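Local coordinates for protein XRE family transcriptional regulator (Enterobacter cloacae subsp. cloacae, PDB 6B8W) that probably acts as a DNA-binding transcription factor, this chain being its cupin domain, which carries a manganese-binding site, at residues Gln1-Glu13 with His19-Glu31. Residues are numbered along the deposited sequence; the frame is centred on the assembly and turned at random. Where two conformers were deposited one is given.
Sequences QAMVVKPLFPWDE and HFSIILAPGALSE
Met3 reaches over Ile22 and Leu24 to Ser30 where strand 3-7, at the border of the larger cupin sheet within this chain, pairs antiparallel with strand 17-24 as a beta hairpin. The Met3 chain runs out extended, with CG anti to the backbone N (chi1 -163°), which carries the thioether past the neighbouring strand to strand 29-31, at the border of the other sheet: Met3 SD comes 3.3 Å from Ser30 OG. On the way Met3 CG settles against Leu24 CD1 at 3.8 Å. Leu24 also touches Tyr77, one of the manganese ligands, so Met3 packs one layer behind that site, which is empty in this chain. Farther along the same face Val5 lies beside Ile22, both pointing the same way, and Val5 CG1 fits between Ile22 CG1 and Phe20 CD1, 4.0 Å from each. Pro7 also borders the Phe20 ring.

The opposite face bears Val4, Ile23, Lys6 and Ser21, whose OG turns away to hydrogen-bond His86. Six backbone hydrogen bonds join the two segments; Ala25 N gives the straightest, to Ala2 O (178°), and one water spans Val4 O and Ser21 O. The last of the six runs from Leu8 N to His19 O, and the Leu8 side chain lies across the imidazole at its CD2-NE2 side, Leu8 CD1 3.3 Å from His19 NE2. Phe9 lies alongside His19 at the ND1 side, the two ring planes turned 49° from each other. This end continues into the dimer, where Phe9 meets His42 of the second subunit edge-to-face. His19 ND1, buried here without a polar partner in the model, sits near the plane of the Phe9 ring at its edge, 3.9 Å from Phe9 CD2.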
ATOM      1  N   GLN A   1      -8.821 -17.120  13.308  1.00 69.85           N
ATOM      2  CA  GLN A   1      -8.471 -15.877  14.075  1.00 67.78           C
ATOM      3  C   GLN A   1      -9.157 -14.631  13.466  1.00 61.81           C
ATOM      4  O   GLN A   1      -9.125 -14.408  12.250  1.00 58.62           O
ATOM      5  CB  GLN A   1      -6.942 -15.707  14.169  1.00 67.97           C
ATOM      6  CG  GLN A   1      -6.484 -14.548  15.054  1.00 68.15           C
ATOM      7  CD  GLN A   1      -4.970 -14.500  15.241  1.00 69.23           C
ATOM      8  OE1 GLN A   1      -4.334 -15.508  15.557  1.00 70.69           O
ATOM      9  NE2 GLN A   1      -4.391 -13.313  15.081  1.00 65.87           N
ATOM     10  N   ALA A   2      -9.776 -13.834  14.336  1.00 57.53           N
ATOM     11  CA  ALA A   2     -10.539 -12.651  13.923  1.00 53.31           C
ATOM     12  C   ALA A   2      -9.740 -11.617  13.108  1.00 48.68           C
ATOM     13  O   ALA A   2     -10.227 -11.113  12.094  1.00 43.97           O
ATOM     14  CB  ALA A   2     -11.172 -11.990  15.143  1.00 54.07           C
ATOM     15  N   MET A   3      -8.527 -11.313  13.558  1.00 49.02           N
ATOM     16  CA  MET A   3      -7.683 -10.324  12.896  1.00 46.59           C
ATOM     17  C   MET A   3      -6.227 -10.803  12.892  1.00 46.05           C
ATOM     18  O   MET A   3      -5.676 -11.130  13.953  1.00 48.11           O
ATOM     19  CB  MET A   3      -7.789  -8.981  13.623  1.00 47.15           C
ATOM     20  CG  MET A   3      -7.290  -7.794  12.810  1.00 48.64           C
ATOM     21  SD  MET A   3      -7.345  -6.266  13.768  1.00 52.76           S
ATOM     22  CE  MET A   3      -7.333  -4.965  12.539  1.00 51.68           C
ATOM     23  N   VAL A   4      -5.623 -10.863  11.705  1.00 42.99           N
ATOM     24  CA  VAL A   4      -4.217 -11.261  11.556  1.00 42.07           C
ATOM     25  C   VAL A   4      -3.477 -10.080  10.952  1.00 39.50           C
ATOM     26  O   VAL A   4      -3.806  -9.629   9.848  1.00 35.35           O
ATOM     27  CB  VAL A   4      -4.048 -12.498  10.658  1.00 44.85           C
ATOM     28  CG1 VAL A   4      -2.566 -12.789  10.402  1.00 46.13           C
ATOM     29  CG2 VAL A   4      -4.723 -13.706  11.290  1.00 48.30           C
ATOM     30  N   VAL A   5      -2.476  -9.594  11.683  1.00 40.14           N
ATOM     31  CA  VAL A   5      -1.685  -8.442  11.275  1.00 39.66           C
ATOM     32  C   VAL A   5      -0.264  -8.889  10.955  1.00 41.15           C
ATOM     33  O   VAL A   5       0.350  -9.644  11.708  1.00 43.89           O
ATOM     34  CB  VAL A   5      -1.635  -7.381  12.388  1.00 39.47           C
ATOM     35  CG1 VAL A   5      -0.985  -6.099  11.883  1.00 37.28           C
ATOM     36  CG2 VAL A   5      -3.040  -7.111  12.904  1.00 40.67           C
ATOM     37  N   LYS A   6       0.250  -8.372   9.853  1.00 41.91           N
ATOM     38  CA  LYS A   6       1.578  -8.672   9.343  1.00 43.70           C
ATOM     39  C   LYS A   6       2.244  -7.374   8.832  1.00 41.66           C
ATOM     40  O   LYS A   6       1.671  -6.677   7.997  1.00 36.19           O
ATOM     41  CB  LYS A   6       1.415  -9.689   8.201  1.00 47.67           C
ATOM     42  CG  LYS A   6       2.478  -9.664   7.127  1.00 51.01           C
ATOM     43  CD  LYS A   6       2.120 -10.582   5.961  1.00 55.11           C
ATOM     44  CE  LYS A   6       2.967 -10.259   4.731  1.00 56.62           C
ATOM     45  NZ  LYS A   6       4.420 -10.154   5.047  1.00 57.27           N
ATOM     46  N   PRO A   7       3.449  -7.039   9.332  1.00 41.71           N
ATOM     47  CA  PRO A   7       4.101  -5.855   8.770  1.00 40.64           C
ATOM     48  C   PRO A   7       4.603  -6.161   7.346  1.00 39.31           C
ATOM     49  O   PRO A   7       5.186  -7.226   7.130  1.00 37.77           O
ATOM     50  CB  PRO A   7       5.284  -5.639   9.709  1.00 42.53           C
ATOM     51  CG  PRO A   7       5.619  -7.008  10.198  1.00 45.10           C
ATOM     52  CD  PRO A   7       4.306  -7.729  10.319  1.00 44.73           C
ATOM     53  N   LEU A   8       4.349  -5.275   6.383  1.00 35.79           N
ATOM     54  CA  LEU A   8       4.831  -5.517   5.011  1.00 37.40           C
ATOM     55  C   LEU A   8       6.314  -5.202   4.894  1.00 35.21           C
ATOM     56  O   LEU A   8       7.024  -5.766   4.084  1.00 38.06           O
ATOM     57  CB  LEU A   8       4.025  -4.717   3.985  1.00 38.30           C
ATOM     58  CG  LEU A   8       2.686  -5.334   3.600  1.00 41.17           C
ATOM     59  CD1 LEU A   8       1.762  -4.314   2.955  1.00 43.03           C
ATOM     60  CD2 LEU A   8       2.890  -6.527   2.677  1.00 44.35           C
ATOM     61  N   PHE A   9       6.748  -4.247   5.689  1.00 33.46           N
ATOM     62  CA  PHE A   9       8.116  -3.820   5.734  1.00 32.77           C
ATOM     63  C   PHE A   9       8.399  -3.590   7.196  1.00 32.77           C
ATOM     64  O   PHE A   9       7.467  -3.328   7.955  1.00 31.31           O
ATOM     65  CB  PHE A   9       8.281  -2.521   4.959  1.00 31.81           C
ATOM     66  CG  PHE A   9       7.969  -2.649   3.507  1.00 31.99           C
ATOM     67  CD1 PHE A   9       8.920  -3.160   2.628  1.00 33.55           C
ATOM     68  CD2 PHE A   9       6.726  -2.269   3.003  1.00 31.08           C
ATOM     69  CE1 PHE A   9       8.633  -3.301   1.278  1.00 32.85           C
ATOM     70  CE2 PHE A   9       6.436  -2.401   1.648  1.00 31.23           C
ATOM     71  CZ  PHE A   9       7.390  -2.916   0.791  1.00 32.21           C
ATOM     72  N   PRO A  10       9.663  -3.729   7.609  1.00 34.90           N
ATOM     73  CA  PRO A  10       9.915  -3.421   9.012  1.00 36.17           C
ATOM     74  C   PRO A  10       9.777  -1.905   9.222  1.00 36.02           C
ATOM     75  O   PRO A  10       9.702  -1.129   8.249  1.00 34.11           O
ATOM     76  CB  PRO A  10      11.364  -3.870   9.237  1.00 37.98           C
ATOM     77  CG  PRO A  10      11.972  -4.002   7.869  1.00 38.49           C
ATOM     78  CD  PRO A  10      10.842  -4.284   6.923  1.00 36.51           C
ATOM     79  N   TRP A  11       9.652  -1.526  10.484  1.00 35.87           N
ATOM     80  CA  TRP A  11       9.610  -0.139  10.890  1.00 37.42           C
ATOM     81  C   TRP A  11      10.687   0.649  10.130  1.00 36.08           C
ATOM     82  O   TRP A  11      11.821   0.213  10.050  1.00 36.26           O
ATOM     83  CB  TRP A  11       9.827  -0.081  12.402  1.00 39.76           C
ATOM     84  CG  TRP A  11      10.419   1.169  12.875  1.00 43.44           C
ATOM     85  CD1 TRP A  11      11.708   1.364  13.298  1.00 45.00           C
ATOM     86  CD2 TRP A  11       9.775   2.423  12.947  1.00 43.49           C
ATOM     87  NE1 TRP A  11      11.889   2.670  13.649  1.00 46.98           N
ATOM     88  CE2 TRP A  11      10.713   3.345  13.440  1.00 45.89           C
ATOM     89  CE3 TRP A  11       8.494   2.861  12.648  1.00 43.42           C
ATOM     90  CZ2 TRP A  11      10.399   4.676  13.656  1.00 48.63           C
ATOM     91  CZ3 TRP A  11       8.187   4.188  12.853  1.00 46.76           C
ATOM     92  CH2 TRP A  11       9.133   5.080  13.348  1.00 48.41           C
ATOM     93  N   ASP A  12      10.304   1.793   9.574  1.00 35.04           N
ATOM     94  CA  ASP A  12      11.183   2.614   8.760  1.00 35.92           C
ATOM     95  C   ASP A  12      11.548   3.872   9.548  1.00 36.33           C
ATOM     96  O   ASP A  12      10.767   4.816   9.594  1.00 35.34           O
ATOM     97  CB  ASP A  12      10.442   2.967   7.464  1.00 34.94           C
ATOM     98  CG  ASP A  12      11.344   3.546   6.396  1.00 35.62           C
ATOM     99  OD1 ASP A  12      12.274   4.315   6.723  1.00 35.40           O
ATOM    100  OD2 ASP A  12      11.079   3.251   5.206  1.00 35.18           O
ATOM    101  N   GLU A  13      12.753   3.887  10.115  0.50 37.70           N
ATOM    102  CA  GLU A  13      13.218   4.993  10.963  0.50 40.38           C
ATOM    103  C   GLU A  13      13.343   6.328  10.230  0.50 40.09           C
ATOM    104  O   GLU A  13      12.999   7.379  10.775  0.50 41.15           O
ATOM    105  CB  GLU A  13      14.557   4.621  11.608  0.50 42.34           C
ATOM    106  CG  GLU A  13      15.080   5.648  12.594  0.50 44.91           C
ATOM    107  CD  GLU A  13      16.318   5.171  13.337  0.50 47.10           C
ATOM    108  OE1 GLU A  13      16.849   5.947  14.161  0.50 49.08           O
ATOM    109  OE2 GLU A  13      16.758   4.025  13.100  0.50 47.18           O
ATOM    110  N   HIS A  19       3.815   0.027   7.744  1.00 27.49           N
ATOM    111  CA  HIS A  19       2.964  -0.428   6.654  1.00 27.15           C
ATOM    112  C   HIS A  19       2.542  -1.853   7.050  1.00 28.02           C
ATOM    113  O   HIS A  19       3.364  -2.778   7.058  1.00 30.05           O
ATOM    114  CB  HIS A  19       3.796  -0.447   5.382  1.00 27.69           C
ATOM    115  CG  HIS A  19       3.008  -0.635   4.134  1.00 29.07           C
ATOM    116  ND1 HIS A  19       3.460  -0.206   2.909  1.00 30.76           N
ATOM    117  CD2 HIS A  19       1.771  -1.138   3.922  1.00 31.31           C
ATOM    118  CE1 HIS A  19       2.548  -0.475   1.988  1.00 32.02           C
ATOM    119  NE2 HIS A  19       1.520  -1.052   2.575  1.00 30.88           N
ATOM    120  N   PHE A  20       1.274  -2.008   7.398  1.00 28.77           N
ATOM    121  CA  PHE A  20       0.749  -3.261   7.850  1.00 29.01           C
ATOM    122  C   PHE A  20      -0.217  -3.847   6.854  1.00 28.04           C
ATOM    123  O   PHE A  20      -0.947  -3.125   6.186  1.00 26.34           O
ATOM    124  CB  PHE A  20      -0.018  -3.049   9.169  1.00 30.40           C
ATOM    125  CG  PHE A  20       0.820  -2.489  10.267  1.00 32.24           C
ATOM    126  CD1 PHE A  20       1.758  -3.295  10.913  1.00 34.96           C
ATOM    127  CD2 PHE A  20       0.672  -1.171  10.675  1.00 33.11           C
ATOM    128  CE1 PHE A  20       2.546  -2.783  11.936  1.00 36.14           C
ATOM    129  CE2 PHE A  20       1.449  -0.655  11.699  1.00 34.65           C
ATOM    130  CZ  PHE A  20       2.390  -1.464  12.332  1.00 34.93           C
ATOM    131  N   SER A  21      -0.233  -5.168   6.801  1.00 28.54           N
ATOM    132  CA  SER A  21      -1.163  -5.919   5.993  1.00 28.98           C
ATOM    133  C   SER A  21      -2.062  -6.642   7.000  1.00 29.10           C
ATOM    134  O   SER A  21      -1.568  -7.435   7.825  1.00 29.24           O
ATOM    135  CB  SER A  21      -0.418  -6.915   5.117  1.00 30.15           C
ATOM    136  OG  SER A  21      -1.348  -7.725   4.442  1.00 32.08           O
ATOM    137  N   ILE A  22      -3.367  -6.412   6.890  0.60 28.12           N
ATOM    138  CA  ILE A  22      -4.332  -6.927   7.857  0.60 28.17           C
ATOM    139  C   ILE A  22      -5.443  -7.715   7.187  0.60 27.96           C
ATOM    140  O   ILE A  22      -5.993  -7.279   6.183  0.60 28.45           O
ATOM    141  CB  ILE A  22      -4.952  -5.745   8.625  0.60 27.28           C
ATOM    142  CG1 ILE A  22      -3.840  -4.925   9.311  0.60 26.78           C
ATOM    143  CG2 ILE A  22      -6.013  -6.220   9.623  0.60 27.91           C
ATOM    144  CD1 ILE A  22      -4.321  -3.671  10.008  0.60 26.00           C
ATOM    145  N   ILE A  23      -5.765  -8.874   7.750  1.00 27.83           N
ATOM    146  CA  ILE A  23      -6.865  -9.698   7.256  1.00 28.28           C
ATOM    147  C   ILE A  23      -7.884  -9.773   8.414  1.00 28.86           C
ATOM    148  O   ILE A  23      -7.550 -10.213   9.514  1.00 29.49           O
ATOM    149  CB  ILE A  23      -6.427 -11.075   6.813  1.00 30.03           C
ATOM    150  CG1 ILE A  23      -5.422 -10.936   5.646  1.00 31.07           C
ATOM    151  CG2 ILE A  23      -7.646 -11.882   6.372  1.00 31.08           C
ATOM    152  CD1 ILE A  23      -4.799 -12.235   5.175  1.00 32.78           C
ATOM    153  N   LEU A  24      -9.110  -9.349   8.128  1.00 28.15           N
ATOM    154  CA  LEU A  24     -10.200  -9.298   9.106  1.00 28.38           C
ATOM    155  C   LEU A  24     -11.272 -10.303   8.687  1.00 28.60           C
ATOM    156  O   LEU A  24     -11.810 -10.245   7.567  1.00 27.25           O
ATOM    157  CB  LEU A  24     -10.726  -7.848   9.155  1.00 28.70           C
ATOM    158  CG  LEU A  24     -11.568  -7.300  10.291  1.00 30.22           C
ATOM    159  CD1 LEU A  24     -10.866  -7.439  11.648  1.00 30.78           C
ATOM    160  CD2 LEU A  24     -11.902  -5.826  10.010  1.00 29.11           C
ATOM    161  N   ALA A  25     -11.553 -11.253   9.580  1.00 29.84           N
ATOM    162  CA  ALA A  25     -12.505 -12.324   9.320  1.00 31.09           C
ATOM    163  C   ALA A  25     -13.938 -11.815   9.278  1.00 30.24           C
ATOM    164  O   ALA A  25     -14.231 -10.772   9.849  1.00 28.96           O
ATOM    165  CB  ALA A  25     -12.377 -13.412  10.383  1.00 32.16           C
ATOM    166  N   PRO A  26     -14.834 -12.555   8.605  1.00 30.45           N
ATOM    167  CA  PRO A  26     -16.230 -12.143   8.557  1.00 31.05           C
ATOM    168  C   PRO A  26     -16.792 -11.909   9.952  1.00 30.51           C
ATOM    169  O   PRO A  26     -16.547 -12.713  10.862  1.00 29.93           O
ATOM    170  CB  PRO A  26     -16.926 -13.345   7.909  1.00 32.27           C
ATOM    171  CG  PRO A  26     -15.872 -13.927   7.043  1.00 32.95           C
ATOM    172  CD  PRO A  26     -14.609 -13.781   7.817  1.00 32.16           C
ATOM    173  N   GLY A  27     -17.463 -10.781  10.123  1.00 29.24           N
ATOM    174  CA  GLY A  27     -18.100 -10.429  11.391  1.00 30.08           C
ATOM    175  C   GLY A  27     -17.199  -9.815  12.441  1.00 29.76           C
ATOM    176  O   GLY A  27     -17.686  -9.394  13.487  1.00 30.62           O
ATOM    177  N   ALA A  28     -15.893  -9.761  12.176  1.00 28.67           N
ATOM    178  CA  ALA A  28     -14.955  -9.216  13.125  1.00 28.81           C
ATOM    179  C   ALA A  28     -15.011  -7.679  13.183  1.00 27.77           C
ATOM    180  O   ALA A  28     -15.250  -7.012  12.186  1.00 26.41           O
ATOM    181  CB  ALA A  28     -13.551  -9.679  12.788  1.00 29.18           C
ATOM    182  N   LEU A  29     -14.796  -7.166  14.384  1.00 28.02           N
ATOM    183  CA  LEU A  29     -14.767  -5.749  14.690  1.00 28.26           C
ATOM    184  C   LEU A  29     -13.496  -5.474  15.474  1.00 28.68           C
ATOM    185  O   LEU A  29     -13.246  -6.122  16.503  1.00 28.08           O
ATOM    186  CB  LEU A  29     -15.955  -5.370  15.552  1.00 28.05           C
ATOM    187  CG  LEU A  29     -15.962  -3.956  16.145  1.00 28.32           C
ATOM    188  CD1 LEU A  29     -16.091  -2.884  15.082  1.00 27.50           C
ATOM    189  CD2 LEU A  29     -17.095  -3.830  17.177  1.00 29.32           C
ATOM    190  N   SER A  30     -12.728  -4.483  15.024  1.00 28.22           N
ATOM    191  CA  SER A  30     -11.511  -4.079  15.703  1.00 29.12           C
ATOM    192  C   SER A  30     -11.531  -2.566  15.936  1.00 28.53           C
ATOM    193  O   SER A  30     -11.677  -1.795  14.988  1.00 25.83           O
ATOM    194  CB  SER A  30     -10.307  -4.451  14.840  1.00 31.15           C
ATOM    195  OG  SER A  30      -9.091  -4.080  15.457  1.00 33.08           O
ATOM    196  N   GLU A  31     -11.400  -2.154  17.193  1.00 27.94           N
ATOM    197  CA  GLU A  31     -11.337  -0.742  17.542  1.00 30.12           C
ATOM    198  C   GLU A  31      -9.858  -0.347  17.645  1.00 29.65           C
ATOM    199  O   GLU A  31      -9.043  -1.092  18.179  1.00 29.92           O
ATOM    200  CB  GLU A  31     -12.151  -0.452  18.822  1.00 32.30           C
ATOM    201  CG  GLU A  31     -13.647  -0.604  18.520  1.00 33.85           C
ATOM    202  CD  GLU A  31     -14.564  -0.630  19.731  1.00 38.96           C
ATOM    203  OE1 GLU A  31     -14.130  -0.281  20.860  1.00 37.88           O
ATOM    204  OE2 GLU A  31     -15.754  -0.996  19.521  1.00 40.43           O
TER
HETATM  205  O   HOH W   1      -8.419 -13.082   9.743  1.00 39.35           O
HETATM  206  O   HOH W   2      -2.162 -10.271   7.601  1.00 45.01           O
HETATM  207  O   HOH W   3       5.673  -1.877   9.406  1.00 41.49           O